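Local coordinates for protein oxalate--CoA ligase (Arabidopsis thaliana, PDB 5IE2) that belongs to the AMP-binding enzymes of the ANL superfamily and holds ATP where its large N-terminal part meets its small C-terminal domain, at residues H169-P177 / A497-I505; L39-V48 / I71-A79. One frame throughout, in Å; residues are numbered along the deposited sequence.

Overall arrangement
Contact 1 joins distant parts of the chain around ATP: the loop 169-177, between strands 164-169 and 179-183, meets 497-505, which leads into helix 503-510. Contact 2 packs two helices near in sequence, 33-50 and 67-78, and shares no element with it; the centres of the two contacts lie about 31 Å apart. The chemistry follows the setting. Contact 2 is a buried, mostly aliphatic interface, with one salt bridge at its partly exposed margin. Contact 1 is only partly buried, touches through carbonyls, an amide, a guanidinium and a water, and has the nucleotide phosphates as its principal shared partner. Contact 2 also lies farther from the centre of the chain.

Contact 1. Residues H169-P177 / A497-I505; sequences HTSGTTSRP and ASGKIQRRI. With ATP (adenosine-5'-triphosphate), chain C.
The guanidinium of R504 meets T174 with its edge: the carbonyl oxygen of T174 lies near the plane of the group, and NH1 of R504 donates to O of T174 at 2.8 Å, a weak bond because the N-H...O angle is 125°. T173 O and S175 N stand obliquely to that group. The second flat group, the amide of Q502, reaches the loop because its chain runs extended beyond CG (chi2 -165°). Its NE2 gives a weak, 3.4 Å hydrogen bond to O of S171 and comes within 3.0 Å of T173 OG1 at an angle too poor for bonding. That hydroxyl is turned beside its own backbone N and donates instead to O1B of ATP at 2.6 Å. A water bridges T173 O and the backbone N of R504 in the first turn of the helix whose N-cap position is Q502.

The loop is the Ser/Thr/Gly-rich phosphate-binding motif of the family, and it wraps the triphosphate with hydroxyls and backbone N-H groups. T170 OG1 and the backbone N of G172 both donate to O2G, the latter at 2.6 Å, while T174 N points almost straight at O1G. From the other segment K500 brings NZ to O5' of ATP at 3.0 Å, and S289 O accepts from the same nitrogen. The direct protein-protein bonds are thus weak, whereas the loop holds ATP by several stronger ones and 497-505 adds the bond from K500. This is consistent with a closed domain arrangement whose two halves are tied together largely through the nucleotide.

Contact 2. Residues L39-V48 / I71-A79; sequences LIERAASRLV and IMFLAVIRA
A75 plugs into helix 33-50 as a knob among I40, A43, A44 and L47, and here the two helices come closest. The CA atoms of A44 and A75 are 4.5 Å apart, and the segment axes approach to 8.0 Å at a crossing angle of -58°. Alanines make this possible: CB of A43 rests on CB of A75 at 3.7 Å, and CB of A44 presses on the carbonyl oxygen of A75 at 3.5 Å. Larger aliphatic groups flank the alanines. I40 lays CD1 against CD1 of L74 at 3.6 Å, while the folded chain of M72 sets SD beside A43 and its CE methyl against both methyls of L47.

The other margin is polar and partly exposed. R78 grips E41 side-on, NE donating to OE2 at 2.7 Å and NH2 to OE1 at 3.1 Å; both carboxylate oxygens use their syn lone pairs, yet the two flat groups are twisted 37° apart. CG of R78, anti to the backbone N (chi1 177°), lies against CB of A44, and the bend at chi2 then carries the rest of the chain to E41, whose own chi2 bend brings the carboxylate back toward the partner helix. NH1 of R78 bonds to O of L157, so a loop residue also anchors the guanidinium.

Helix 67-78 is the crossover of a beta-alpha-beta unit linking the adjacent parallel strands 58-61 and 82-85. L47, M72 and V76 face strand 104-110 of that sheet, whereas L74 continues the packing onto helices 6-16 and 215-227.

Contact 1. Residues H169-P177 / A497-I505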
ATOM      1  N   HIS A 169      -8.472   5.417   5.918  1.00 27.28           N
ATOM      2  CA  HIS A 169      -7.902   6.712   6.262  1.00 32.50           C
ATOM      3  C   HIS A 169      -6.500   6.766   5.694  1.00 35.05           C
ATOM      4  O   HIS A 169      -5.871   5.736   5.468  1.00 33.37           O
ATOM      5  CB  HIS A 169      -7.866   6.936   7.769  1.00 33.88           C
ATOM      6  CG  HIS A 169      -9.146   7.468   8.316  1.00 35.24           C
ATOM      7  ND1 HIS A 169     -10.215   6.658   8.649  1.00 35.39           N
ATOM      8  CD2 HIS A 169      -9.558   8.746   8.536  1.00 37.48           C
ATOM      9  CE1 HIS A 169     -11.217   7.414   9.083  1.00 37.50           C
ATOM     10  NE2 HIS A 169     -10.842   8.682   9.030  1.00 38.54           N
ATOM     11  N   THR A 170      -6.024   7.966   5.409  1.00 40.79           N
ATOM     12  CA  THR A 170      -4.638   8.126   4.961  1.00 44.14           C
ATOM     13  C   THR A 170      -3.630   7.880   6.109  1.00 49.63           C
ATOM     14  O   THR A 170      -4.017   7.912   7.275  1.00 54.40           O
ATOM     15  CB  THR A 170      -4.427   9.489   4.373  1.00 44.04           C
ATOM     16  OG1 THR A 170      -4.886  10.482   5.302  1.00 41.67           O
ATOM     17  CG2 THR A 170      -5.213   9.589   3.046  1.00 43.71           C
ATOM     18  N   SER A 171      -2.369   7.575   5.771  1.00 49.99           N
ATOM     19  CA  SER A 171      -1.357   7.162   6.759  1.00 50.04           C
ATOM     20  C   SER A 171      -0.971   8.217   7.836  1.00 46.09           C
ATOM     21  O   SER A 171      -0.293   7.866   8.799  1.00 48.31           O
ATOM     22  CB  SER A 171      -0.082   6.711   6.026  1.00 50.42           C
ATOM     23  OG  SER A 171      -0.300   5.503   5.299  1.00 48.61           O
ATOM     24  N   GLY A 172      -1.379   9.481   7.694  1.00 43.83           N
ATOM     25  CA  GLY A 172      -1.117  10.478   8.729  1.00 46.23           C
ATOM     26  C   GLY A 172       0.279  11.124   8.657  1.00 50.04           C
ATOM     27  O   GLY A 172       0.783  11.754   9.616  1.00 51.41           O
ATOM     28  N   THR A 173       0.901  11.005   7.488  1.00 49.20           N
ATOM     29  CA  THR A 173       2.256  11.481   7.294  1.00 47.67           C
ATOM     30  C   THR A 173       2.403  13.018   7.383  1.00 49.30           C
ATOM     31  O   THR A 173       3.270  13.518   8.103  1.00 49.40           O
ATOM     32  CB  THR A 173       2.793  10.977   5.938  1.00 44.93           C
ATOM     33  OG1 THR A 173       2.657   9.540   5.864  1.00 41.75           O
ATOM     34  CG2 THR A 173       4.280  11.389   5.751  1.00 32.11           C
ATOM     35  N   THR A 174       1.602  13.774   6.641  1.00 49.77           N
ATOM     36  CA  THR A 174       1.748  15.237   6.664  1.00 52.45           C
ATOM     37  C   THR A 174       0.513  15.922   7.240  1.00 54.89           C
ATOM     38  O   THR A 174       0.344  17.136   7.102  1.00 53.38           O
ATOM     39  CB  THR A 174       2.063  15.854   5.257  1.00 61.63           C
ATOM     40  OG1 THR A 174       1.117  15.386   4.287  1.00 61.70           O
ATOM     41  CG2 THR A 174       3.464  15.488   4.804  1.00 61.11           C
ATOM     42  N   SER A 175      -0.366  15.128   7.844  1.00 58.43           N
ATOM     43  CA  SER A 175      -1.626  15.639   8.374  1.00 60.93           C
ATOM     44  C   SER A 175      -2.226  14.640   9.345  1.00 60.91           C
ATOM     45  O   SER A 175      -1.659  13.563   9.562  1.00 60.90           O
ATOM     46  CB  SER A 175      -2.614  15.946   7.238  1.00 61.37           C
ATOM     47  OG  SER A 175      -2.467  17.286   6.793  1.00 61.93           O
ATOM     48  N   ARG A 176      -3.375  14.996   9.913  1.00 63.96           N
ATOM     49  CA  ARG A 176      -4.206  14.030  10.635  1.00 66.12           C
ATOM     50  C   ARG A 176      -4.920  13.205   9.563  1.00 62.52           C
ATOM     51  O   ARG A 176      -5.473  13.805   8.614  1.00 59.72           O
ATOM     52  CB  ARG A 176      -5.221  14.736  11.549  1.00 70.21           C
ATOM     53  CG  ARG A 176      -5.526  16.179  11.109  1.00 76.28           C
ATOM     54  CD  ARG A 176      -6.143  17.014  12.219  1.00 79.93           C
ATOM     55  NE  ARG A 176      -6.105  18.446  11.911  1.00 83.16           N
ATOM     56  CZ  ARG A 176      -5.107  19.258  12.262  1.00 85.74           C
ATOM     57  NH1 ARG A 176      -4.054  18.775  12.914  1.00 86.77           N
ATOM     58  NH2 ARG A 176      -5.148  20.551  11.954  1.00 86.34           N
ATOM     59  N   PRO A 177      -4.881  11.844   9.685  1.00 53.49           N
ATOM     60  CA  PRO A 177      -5.438  10.953   8.640  1.00 49.43           C
ATOM     61  C   PRO A 177      -6.831  11.425   8.153  1.00 46.03           C
ATOM     62  O   PRO A 177      -7.689  11.813   8.971  1.00 45.21           O
ATOM     63  CB  PRO A 177      -5.512   9.585   9.339  1.00 46.85           C
ATOM     64  CG  PRO A 177      -4.322   9.636  10.335  1.00 50.02           C
ATOM     65  CD  PRO A 177      -4.275  11.083  10.802  1.00 50.74           C
ATOM     66  N   ALA A 497       2.703   1.118  10.284  1.00 40.31           N
ATOM     67  CA  ALA A 497       2.339  -0.260  10.037  1.00 41.10           C
ATOM     68  C   ALA A 497       2.572  -0.598   8.569  1.00 42.08           C
ATOM     69  O   ALA A 497       2.951  -1.738   8.249  1.00 44.78           O
ATOM     70  CB  ALA A 497       0.871  -0.509  10.420  1.00 40.97           C
ATOM     71  N   SER A 498       2.314   0.385   7.695  1.00 42.28           N
ATOM     72  CA  SER A 498       2.590   0.294   6.243  1.00 42.66           C
ATOM     73  C   SER A 498       4.102   0.153   5.908  1.00 37.67           C
ATOM     74  O   SER A 498       4.447  -0.219   4.780  1.00 36.27           O
ATOM     75  CB  SER A 498       2.013   1.494   5.456  1.00 42.16           C
ATOM     76  OG  SER A 498       2.141   2.773   6.058  1.00 43.61           O
ATOM     77  N   GLY A 499       4.982   0.496   6.860  1.00 34.35           N
ATOM     78  CA  GLY A 499       6.415   0.429   6.643  1.00 34.25           C
ATOM     79  C   GLY A 499       7.063   1.740   6.191  1.00 33.34           C
ATOM     80  O   GLY A 499       8.164   1.719   5.634  1.00 34.52           O
ATOM     81  N   LYS A 500       6.419   2.880   6.466  1.00 30.86           N
ATOM     82  CA  LYS A 500       7.005   4.189   6.123  1.00 33.64           C
ATOM     83  C   LYS A 500       7.660   4.805   7.318  1.00 36.62           C
ATOM     84  O   LYS A 500       7.083   4.825   8.402  1.00 37.90           O
ATOM     85  CB  LYS A 500       5.965   5.221   5.634  1.00 34.65           C
ATOM     86  CG  LYS A 500       5.059   4.842   4.492  1.00 36.46           C
ATOM     87  CD  LYS A 500       3.958   5.948   4.331  1.00 49.22           C
ATOM     88  CE  LYS A 500       2.867   5.562   3.302  1.00 46.88           C
ATOM     89  NZ  LYS A 500       3.120   6.154   1.913  1.00 41.98           N
ATOM     90  N   ILE A 501       8.850   5.353   7.140  1.00 37.49           N
ATOM     91  CA  ILE A 501       9.445   6.130   8.214  1.00 38.79           C
ATOM     92  C   ILE A 501       8.862   7.519   8.062  1.00 39.85           C
ATOM     93  O   ILE A 501       9.010   8.092   6.997  1.00 42.38           O
ATOM     94  CB  ILE A 501      10.991   6.153   8.090  1.00 38.14           C
ATOM     95  CG1 ILE A 501      11.564   4.722   8.007  1.00 38.98           C
ATOM     96  CG2 ILE A 501      11.629   7.000   9.204  1.00 38.00           C
ATOM     97  CD1 ILE A 501      13.023   4.670   7.452  1.00 42.87           C
ATOM     98  N   GLN A 502       8.210   8.088   9.065  1.00 40.84           N
ATOM     99  CA  GLN A 502       7.672   9.445   8.862  1.00 45.79           C
ATOM    100  C   GLN A 502       8.609  10.531   9.366  1.00 43.49           C
ATOM    101  O   GLN A 502       9.008  10.506  10.529  1.00 42.12           O
ATOM    102  CB  GLN A 502       6.272   9.625   9.460  1.00 52.79           C
ATOM    103  CG  GLN A 502       5.342   8.435   9.241  1.00 58.04           C
ATOM    104  CD  GLN A 502       3.881   8.771   9.512  1.00 61.55           C
ATOM    105  OE1 GLN A 502       3.548   9.341  10.555  1.00 64.12           O
ATOM    106  NE2 GLN A 502       3.008   8.420   8.576  1.00 61.16           N
ATOM    107  N   ARG A 503       8.968  11.468   8.483  1.00 42.22           N
ATOM    108  CA  ARG A 503      10.056  12.389   8.781  1.00 42.61           C
ATOM    109  C   ARG A 503       9.690  13.328   9.922  1.00 45.50           C
ATOM    110  O   ARG A 503      10.544  13.644  10.734  1.00 43.45           O
ATOM    111  CB  ARG A 503      10.428  13.260   7.574  1.00 42.67           C
ATOM    112  CG  ARG A 503      10.340  12.587   6.246  1.00 43.02           C
ATOM    113  CD  ARG A 503      10.814  13.507   5.146  1.00 43.28           C
ATOM    114  NE  ARG A 503      12.107  12.969   4.852  1.00 46.31           N
ATOM    115  CZ  ARG A 503      12.397  12.094   3.901  1.00 43.08           C
ATOM    116  NH1 ARG A 503      11.513  11.733   2.979  1.00 38.95           N
ATOM    117  NH2 ARG A 503      13.646  11.668   3.841  1.00 42.48           N
ATOM    118  N   ARG A 504       8.424  13.715  10.046  1.00 50.78           N
ATOM    119  CA  ARG A 504       8.058  14.630  11.132  1.00 56.58           C
ATOM    120  C   ARG A 504       8.250  13.992  12.511  1.00 55.36           C
ATOM    121  O   ARG A 504       8.738  14.624  13.447  1.00 56.12           O
ATOM    122  CB  ARG A 504       6.606  15.095  10.976  1.00 62.38           C
ATOM    123  CG  ARG A 504       6.424  16.167   9.918  1.00 68.95           C
ATOM    124  CD  ARG A 504       4.944  16.526   9.684  1.00 74.93           C
ATOM    125  NE  ARG A 504       4.812  17.836   9.024  1.00 79.53           N
ATOM    126  CZ  ARG A 504       3.674  18.353   8.558  1.00 81.28           C
ATOM    127  NH1 ARG A 504       2.534  17.698   8.695  1.00 81.46           N
ATOM    128  NH2 ARG A 504       3.671  19.544   7.974  1.00 82.08           N
ATOM    129  N   ILE A 505       7.951  12.705  12.602  1.00 55.87           N
ATOM    130  CA  ILE A 505       8.126  11.986  13.855  1.00 56.32           C
ATOM    131  C   ILE A 505       9.603  11.863  14.213  1.00 54.36           C
ATOM    132  O   ILE A 505       9.993  12.032  15.374  1.00 52.83           O
ATOM    133  CB  ILE A 505       7.510  10.593  13.795  1.00 59.48           C
ATOM    134  CG1 ILE A 505       6.009  10.700  13.959  1.00 62.49           C
ATOM    135  CG2 ILE A 505       8.084   9.690  14.881  1.00 60.61           C
ATOM    136  CD1 ILE A 505       5.317  11.124  12.716  1.00 64.30           C
TER
HETATM  137  PG  ATP C 601      -1.296  11.412   4.707  0.84 33.82           P
HETATM  138  O1G ATP C 601      -0.309  12.579   4.775  0.78 36.87           O
HETATM  139  O2G ATP C 601      -2.131  11.277   5.931  0.82 33.98           O
HETATM  140  O3G ATP C 601      -2.143  11.475   3.439  0.91 32.63           O
HETATM  141  PB  ATP C 601       0.314   9.476   3.295  0.82 25.58           P
HETATM  142  O1B ATP C 601       1.583   8.738   3.660  1.00 24.38           O
HETATM  143  O2B ATP C 601       0.333  10.587   2.306  0.74 24.29           O
HETATM  144  O3B ATP C 601      -0.450  10.017   4.642  1.00 32.72           O
HETATM  145  PA  ATP C 601      -0.594   7.187   1.664  1.00 23.36           P
HETATM  146  O1A ATP C 601      -1.799   7.352   0.748  1.00 23.00           O
HETATM  147  O2A ATP C 601      -0.387   5.911   2.383  1.00 23.78           O
HETATM  148  O3A ATP C 601      -0.731   8.316   2.809  1.00 30.58           O
HETATM  149  O5' ATP C 601       0.718   7.634   0.862  1.00 19.43           O
HETATM  150  C5' ATP C 601       0.703   8.214  -0.466  1.00 18.85           C
HETATM  151  C4' ATP C 601       1.960   9.097  -0.561  1.00 19.89           C
HETATM  152  O4' ATP C 601       3.127   8.253  -0.562  1.00 19.06           O
HETATM  153  C3' ATP C 601       2.075   9.792  -1.883  1.00 19.46           C
HETATM  154  O3' ATP C 601       1.280  10.976  -1.875  1.00 20.78           O
HETATM  155  C2' ATP C 601       3.556  10.094  -1.981  1.00 20.24           C
HETATM  156  O2' ATP C 601       3.871  11.187  -1.104  1.00 22.70           O
HETATM  157  C1' ATP C 601       4.140   8.871  -1.335  1.00 17.88           C
HETATM  158  N9  ATP C 601       4.611   7.873  -2.325  1.00 16.30           N
HETATM  159  C8  ATP C 601       3.958   6.813  -2.819  1.00 16.32           C
HETATM  160  N7  ATP C 601       4.777   6.142  -3.687  1.00 15.32           N
HETATM  161  C5  ATP C 601       5.977   6.809  -3.698  1.00 16.70           C
HETATM  162  C6  ATP C 601       7.280   6.624  -4.378  1.00 17.63           C
HETATM  163  N6  ATP C 601       7.481   5.537  -5.195  1.00 16.26           N
HETATM  164  N1  ATP C 601       8.245   7.532  -4.101  1.00 19.81           N
HETATM  165  C2  ATP C 601       8.048   8.570  -3.255  1.00 21.74           C
HETATM  166  N3  ATP C 601       6.880   8.807  -2.603  1.00 19.96           N
HETATM  167  C4  ATP C 601       5.848   7.939  -2.805  1.00 16.67           C
HETATM  168  O   HOH W   1       6.304  13.748   7.637  1.00 43.14           O

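Contact 2. Residues L39-V48 / I71-A79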
ATOM      1  N   LEU A  39     -17.485 -19.415  -1.440  1.00 12.94           N
ATOM      2  CA  LEU A  39     -17.379 -19.121  -0.002  1.00 12.78           C
ATOM      3  C   LEU A  39     -17.822 -17.649   0.210  1.00 15.10           C
ATOM      4  O   LEU A  39     -18.486 -17.305   1.185  1.00 14.04           O
ATOM      5  CB  LEU A  39     -15.940 -19.295   0.493  1.00 14.60           C
ATOM      6  CG  LEU A  39     -15.580 -20.755   0.663  1.00 15.25           C
ATOM      7  CD1 LEU A  39     -14.089 -20.896   0.892  1.00 15.87           C
ATOM      8  CD2 LEU A  39     -16.357 -21.278   1.889  1.00 15.68           C
ATOM      9  N   ILE A  40     -17.409 -16.821  -0.732  1.00 14.25           N
ATOM     10  CA  ILE A  40     -17.762 -15.390  -0.666  1.00 15.93           C
ATOM     11  C   ILE A  40     -19.283 -15.217  -0.864  1.00 16.09           C
ATOM     12  O   ILE A  40     -19.937 -14.512  -0.090  1.00 15.98           O
ATOM     13  CB  ILE A  40     -16.979 -14.585  -1.723  1.00 14.36           C
ATOM     14  CG1 ILE A  40     -15.473 -14.539  -1.406  1.00 13.97           C
ATOM     15  CG2 ILE A  40     -17.529 -13.140  -1.830  1.00 13.55           C
ATOM     16  CD1 ILE A  40     -14.622 -14.180  -2.670  1.00 15.44           C
ATOM     17  N   GLU A  41     -19.852 -15.880  -1.863  1.00 15.70           N
ATOM     18  CA  GLU A  41     -21.292 -15.723  -2.142  1.00 17.22           C
ATOM     19  C   GLU A  41     -22.104 -16.154  -0.920  1.00 17.99           C
ATOM     20  O   GLU A  41     -23.125 -15.540  -0.555  1.00 16.72           O
ATOM     21  CB  GLU A  41     -21.786 -16.612  -3.319  1.00 24.44           C
ATOM     22  CG  GLU A  41     -21.420 -16.162  -4.688  1.00 28.53           C
ATOM     23  CD  GLU A  41     -22.065 -14.806  -5.050  1.00 28.76           C
ATOM     24  OE1 GLU A  41     -23.302 -14.650  -4.976  1.00 31.61           O
ATOM     25  OE2 GLU A  41     -21.272 -13.915  -5.391  1.00 29.05           O
ATOM     26  N   ARG A  42     -21.688 -17.269  -0.327  1.00 17.45           N
ATOM     27  CA  ARG A  42     -22.451 -17.799   0.814  1.00 17.35           C
ATOM     28  C   ARG A  42     -22.330 -16.918   2.049  1.00 17.59           C
ATOM     29  O   ARG A  42     -23.322 -16.676   2.784  1.00 14.81           O
ATOM     30  CB  ARG A  42     -22.004 -19.238   1.142  1.00 14.05           C
ATOM     31  CG  ARG A  42     -22.423 -20.147  -0.030  1.00 17.31           C
ATOM     32  CD  ARG A  42     -21.732 -21.560   0.059  1.00 24.53           C
ATOM     33  NE  ARG A  42     -21.748 -22.306  -1.219  1.00 24.66           N
ATOM     34  CZ  ARG A  42     -21.011 -23.401  -1.432  1.00 26.90           C
ATOM     35  NH1 ARG A  42     -20.233 -23.845  -0.446  1.00 25.79           N
ATOM     36  NH2 ARG A  42     -21.023 -24.052  -2.606  1.00 25.46           N
ATOM     37  N   ALA A  43     -21.116 -16.416   2.274  1.00 16.47           N
ATOM     38  CA  ALA A  43     -20.933 -15.499   3.376  1.00 18.00           C
ATOM     39  C   ALA A  43     -21.725 -14.201   3.165  1.00 17.75           C
ATOM     40  O   ALA A  43     -22.257 -13.644   4.127  1.00 18.13           O
ATOM     41  CB  ALA A  43     -19.364 -15.189   3.597  1.00 14.25           C
ATOM     42  N   ALA A  44     -21.778 -13.694   1.936  1.00 16.99           N
ATOM     43  CA  ALA A  44     -22.508 -12.462   1.644  1.00 14.77           C
ATOM     44  C   ALA A  44     -23.993 -12.718   1.920  1.00 17.85           C
ATOM     45  O   ALA A  44     -24.695 -11.870   2.460  1.00 18.19           O
ATOM     46  CB  ALA A  44     -22.296 -12.021   0.178  1.00 14.08           C
ATOM     47  N   SER A  45     -24.448 -13.908   1.542  1.00 18.27           N
ATOM     48  CA  SER A  45     -25.839 -14.274   1.806  0.53 19.13           C
ATOM     49  C   SER A  45     -26.150 -14.256   3.293  1.00 19.49           C
ATOM     50  O   SER A  45     -27.233 -13.778   3.700  1.00 22.58           O
ATOM     51  CB  SER A  45     -26.149 -15.649   1.239  0.53 19.38           C
ATOM     52  OG  SER A  45     -26.377 -15.525  -0.145  0.53 19.91           O
ATOM     53  N   ARG A  46     -25.213 -14.772   4.101  1.00 20.06           N
ATOM     54  CA  ARG A  46     -25.429 -14.728   5.531  1.00 19.24           C
ATOM     55  C   ARG A  46     -25.420 -13.281   6.059  1.00 18.72           C
ATOM     56  O   ARG A  46     -26.203 -12.935   6.961  1.00 20.73           O
ATOM     57  CB  ARG A  46     -24.378 -15.558   6.259  1.00 21.79           C
ATOM     58  CG  ARG A  46     -24.506 -17.030   5.909  1.00 27.97           C
ATOM     59  CD  ARG A  46     -25.393 -17.735   6.897  1.00 34.21           C
ATOM     60  NE  ARG A  46     -24.641 -18.028   8.125  1.00 37.21           N
ATOM     61  CZ  ARG A  46     -25.089 -17.824   9.364  1.00 38.36           C
ATOM     62  NH1 ARG A  46     -26.310 -17.339   9.561  1.00 40.52           N
ATOM     63  NH2 ARG A  46     -24.321 -18.135  10.413  1.00 36.72           N
ATOM     64  N   LEU A  47     -24.512 -12.454   5.557  1.00 17.26           N
ATOM     65  CA  LEU A  47     -24.505 -11.036   6.002  1.00 18.26           C
ATOM     66  C   LEU A  47     -25.862 -10.357   5.728  1.00 20.07           C
ATOM     67  O   LEU A  47     -26.393  -9.627   6.582  1.00 22.15           O
ATOM     68  CB  LEU A  47     -23.402 -10.236   5.276  1.00 20.39           C
ATOM     69  CG  LEU A  47     -21.966 -10.624   5.641  1.00 21.61           C
ATOM     70  CD1 LEU A  47     -20.960  -9.791   4.801  1.00 19.95           C
ATOM     71  CD2 LEU A  47     -21.760 -10.337   7.140  1.00 22.36           C
ATOM     72  N   VAL A  48     -26.411 -10.581   4.535  1.00 20.90           N
ATOM     73  CA  VAL A  48     -27.674  -9.937   4.199  1.00 22.08           C
ATOM     74  C   VAL A  48     -28.846 -10.539   4.996  1.00 23.93           C
ATOM     75  O   VAL A  48     -29.628  -9.805   5.583  1.00 25.81           O
ATOM     76  CB  VAL A  48     -27.960 -10.039   2.682  1.00 22.94           C
ATOM     77  CG1 VAL A  48     -29.315  -9.433   2.325  1.00 23.73           C
ATOM     78  CG2 VAL A  48     -26.871  -9.330   1.896  1.00 21.50           C
ATOM     79  N   ILE A  71     -11.978 -13.554   2.558  1.00 15.84           N
ATOM     80  CA  ILE A  71     -13.346 -13.948   2.258  1.00 14.68           C
ATOM     81  C   ILE A  71     -14.323 -12.895   2.748  1.00 15.04           C
ATOM     82  O   ILE A  71     -15.253 -12.530   2.019  1.00 15.61           O
ATOM     83  CB  ILE A  71     -13.700 -15.310   2.893  1.00 15.78           C
ATOM     84  CG1 ILE A  71     -12.812 -16.402   2.273  1.00 16.01           C
ATOM     85  CG2 ILE A  71     -15.280 -15.610   2.672  1.00 16.12           C
ATOM     86  CD1 ILE A  71     -12.822 -17.758   3.033  1.00 15.73           C
ATOM     87  N   MET A  72     -14.165 -12.421   3.982  1.00 15.40           N
ATOM     88  CA  MET A  72     -15.157 -11.474   4.517  1.00 16.46           C
ATOM     89  C   MET A  72     -15.074 -10.085   3.879  1.00 16.07           C
ATOM     90  O   MET A  72     -16.097  -9.414   3.696  1.00 15.93           O
ATOM     91  CB  MET A  72     -15.025 -11.346   6.045  1.00 15.37           C
ATOM     92  CG  MET A  72     -15.502 -12.656   6.826  1.00 15.85           C
ATOM     93  SD  MET A  72     -17.009 -13.414   6.122  1.00 20.25           S
ATOM     94  CE  MET A  72     -18.272 -12.139   6.431  1.00 17.90           C
ATOM     95  N   PHE A  73     -13.868  -9.655   3.511  1.00 15.12           N
ATOM     96  CA  PHE A  73     -13.713  -8.392   2.758  1.00 14.72           C
ATOM     97  C   PHE A  73     -14.552  -8.426   1.473  1.00 14.79           C
ATOM     98  O   PHE A  73     -15.354  -7.486   1.187  1.00 14.29           O
ATOM     99  CB  PHE A  73     -12.239  -8.141   2.424  1.00 15.93           C
ATOM    100  CG  PHE A  73     -12.010  -6.886   1.618  1.00 17.01           C
ATOM    101  CD1 PHE A  73     -11.896  -5.657   2.280  1.00 20.64           C
ATOM    102  CD2 PHE A  73     -11.910  -6.941   0.248  1.00 17.71           C
ATOM    103  CE1 PHE A  73     -11.675  -4.465   1.538  1.00 22.13           C
ATOM    104  CE2 PHE A  73     -11.695  -5.767  -0.509  1.00 20.70           C
ATOM    105  CZ  PHE A  73     -11.594  -4.534   0.155  1.00 22.68           C
ATOM    106  N   LEU A  74     -14.378  -9.517   0.721  1.00 13.24           N
ATOM    107  CA  LEU A  74     -15.100  -9.601  -0.558  1.00 14.68           C
ATOM    108  C   LEU A  74     -16.593  -9.881  -0.358  1.00 14.92           C
ATOM    109  O   LEU A  74     -17.399  -9.487  -1.215  1.00 14.42           O
ATOM    110  CB  LEU A  74     -14.481 -10.694  -1.435  1.00 13.20           C
ATOM    111  CG  LEU A  74     -13.075 -10.253  -1.912  1.00 16.86           C
ATOM    112  CD1 LEU A  74     -12.322 -11.380  -2.625  1.00 17.30           C
ATOM    113  CD2 LEU A  74     -13.153  -8.965  -2.882  1.00 16.36           C
ATOM    114  N   ALA A  75     -16.957 -10.585   0.740  1.00 14.87           N
ATOM    115  CA  ALA A  75     -18.400 -10.841   1.037  1.00 15.32           C
ATOM    116  C   ALA A  75     -19.103  -9.539   1.400  1.00 16.10           C
ATOM    117  O   ALA A  75     -20.243  -9.307   1.002  1.00 16.95           O
ATOM    118  CB  ALA A  75     -18.580 -11.872   2.171  1.00 14.20           C
ATOM    119  N   VAL A  76     -18.433  -8.698   2.179  1.00 15.30           N
ATOM    120  CA  VAL A  76     -19.001  -7.384   2.542  1.00 15.36           C
ATOM    121  C   VAL A  76     -19.271  -6.625   1.244  1.00 16.09           C
ATOM    122  O   VAL A  76     -20.397  -6.060   1.041  1.00 16.92           O
ATOM    123  CB  VAL A  76     -18.071  -6.581   3.489  1.00 15.65           C
ATOM    124  CG1 VAL A  76     -18.493  -5.075   3.534  1.00 14.02           C
ATOM    125  CG2 VAL A  76     -18.114  -7.228   4.919  1.00 12.33           C
ATOM    126  N   ILE A  77     -18.249  -6.550   0.389  1.00 16.21           N
ATOM    127  CA  ILE A  77     -18.505  -5.739  -0.825  1.00 16.31           C
ATOM    128  C   ILE A  77     -19.555  -6.329  -1.752  1.00 16.23           C
ATOM    129  O   ILE A  77     -20.390  -5.623  -2.365  1.00 16.86           O
ATOM    130  CB  ILE A  77     -17.174  -5.572  -1.522  1.00 20.17           C
ATOM    131  CG1 ILE A  77     -16.330  -4.658  -0.640  1.00 18.78           C
ATOM    132  CG2 ILE A  77     -17.300  -5.078  -2.868  1.00 26.25           C
ATOM    133  CD1 ILE A  77     -14.932  -4.598  -1.105  1.00 23.27           C
ATOM    134  N   ARG A  78     -19.559  -7.651  -1.831  1.00 14.61           N
ATOM    135  CA  ARG A  78     -20.585  -8.366  -2.618  1.00 14.59           C
ATOM    136  C   ARG A  78     -21.993  -8.074  -2.136  1.00 16.94           C
ATOM    137  O   ARG A  78     -22.930  -7.952  -2.954  1.00 17.76           O
ATOM    138  CB  ARG A  78     -20.294  -9.900  -2.536  1.00 19.85           C
ATOM    139  CG  ARG A  78     -21.366 -10.761  -3.265  1.00 15.57           C
ATOM    140  CD  ARG A  78     -21.391 -10.475  -4.807  1.00 18.77           C
ATOM    141  NE  ARG A  78     -22.342 -11.434  -5.389  1.00 22.60           N
ATOM    142  CZ  ARG A  78     -23.471 -11.122  -6.024  1.00 24.21           C
ATOM    143  NH1 ARG A  78     -23.801  -9.860  -6.257  1.00 25.54           N
ATOM    144  NH2 ARG A  78     -24.268 -12.102  -6.437  1.00 22.92           N
ATOM    145  N   ALA A  79     -22.160  -7.912  -0.811  1.00 16.00           N
ATOM    146  CA  ALA A  79     -23.472  -7.617  -0.230  1.00 19.04           C
ATOM    147  C   ALA A  79     -23.863  -6.126  -0.389  1.00 19.17           C
ATOM    148  O   ALA A  79     -24.832  -5.666   0.220  1.00 22.83           O
ATOM    149  CB  ALA A  79     -23.488  -8.024   1.248  1.00 20.58           C
TER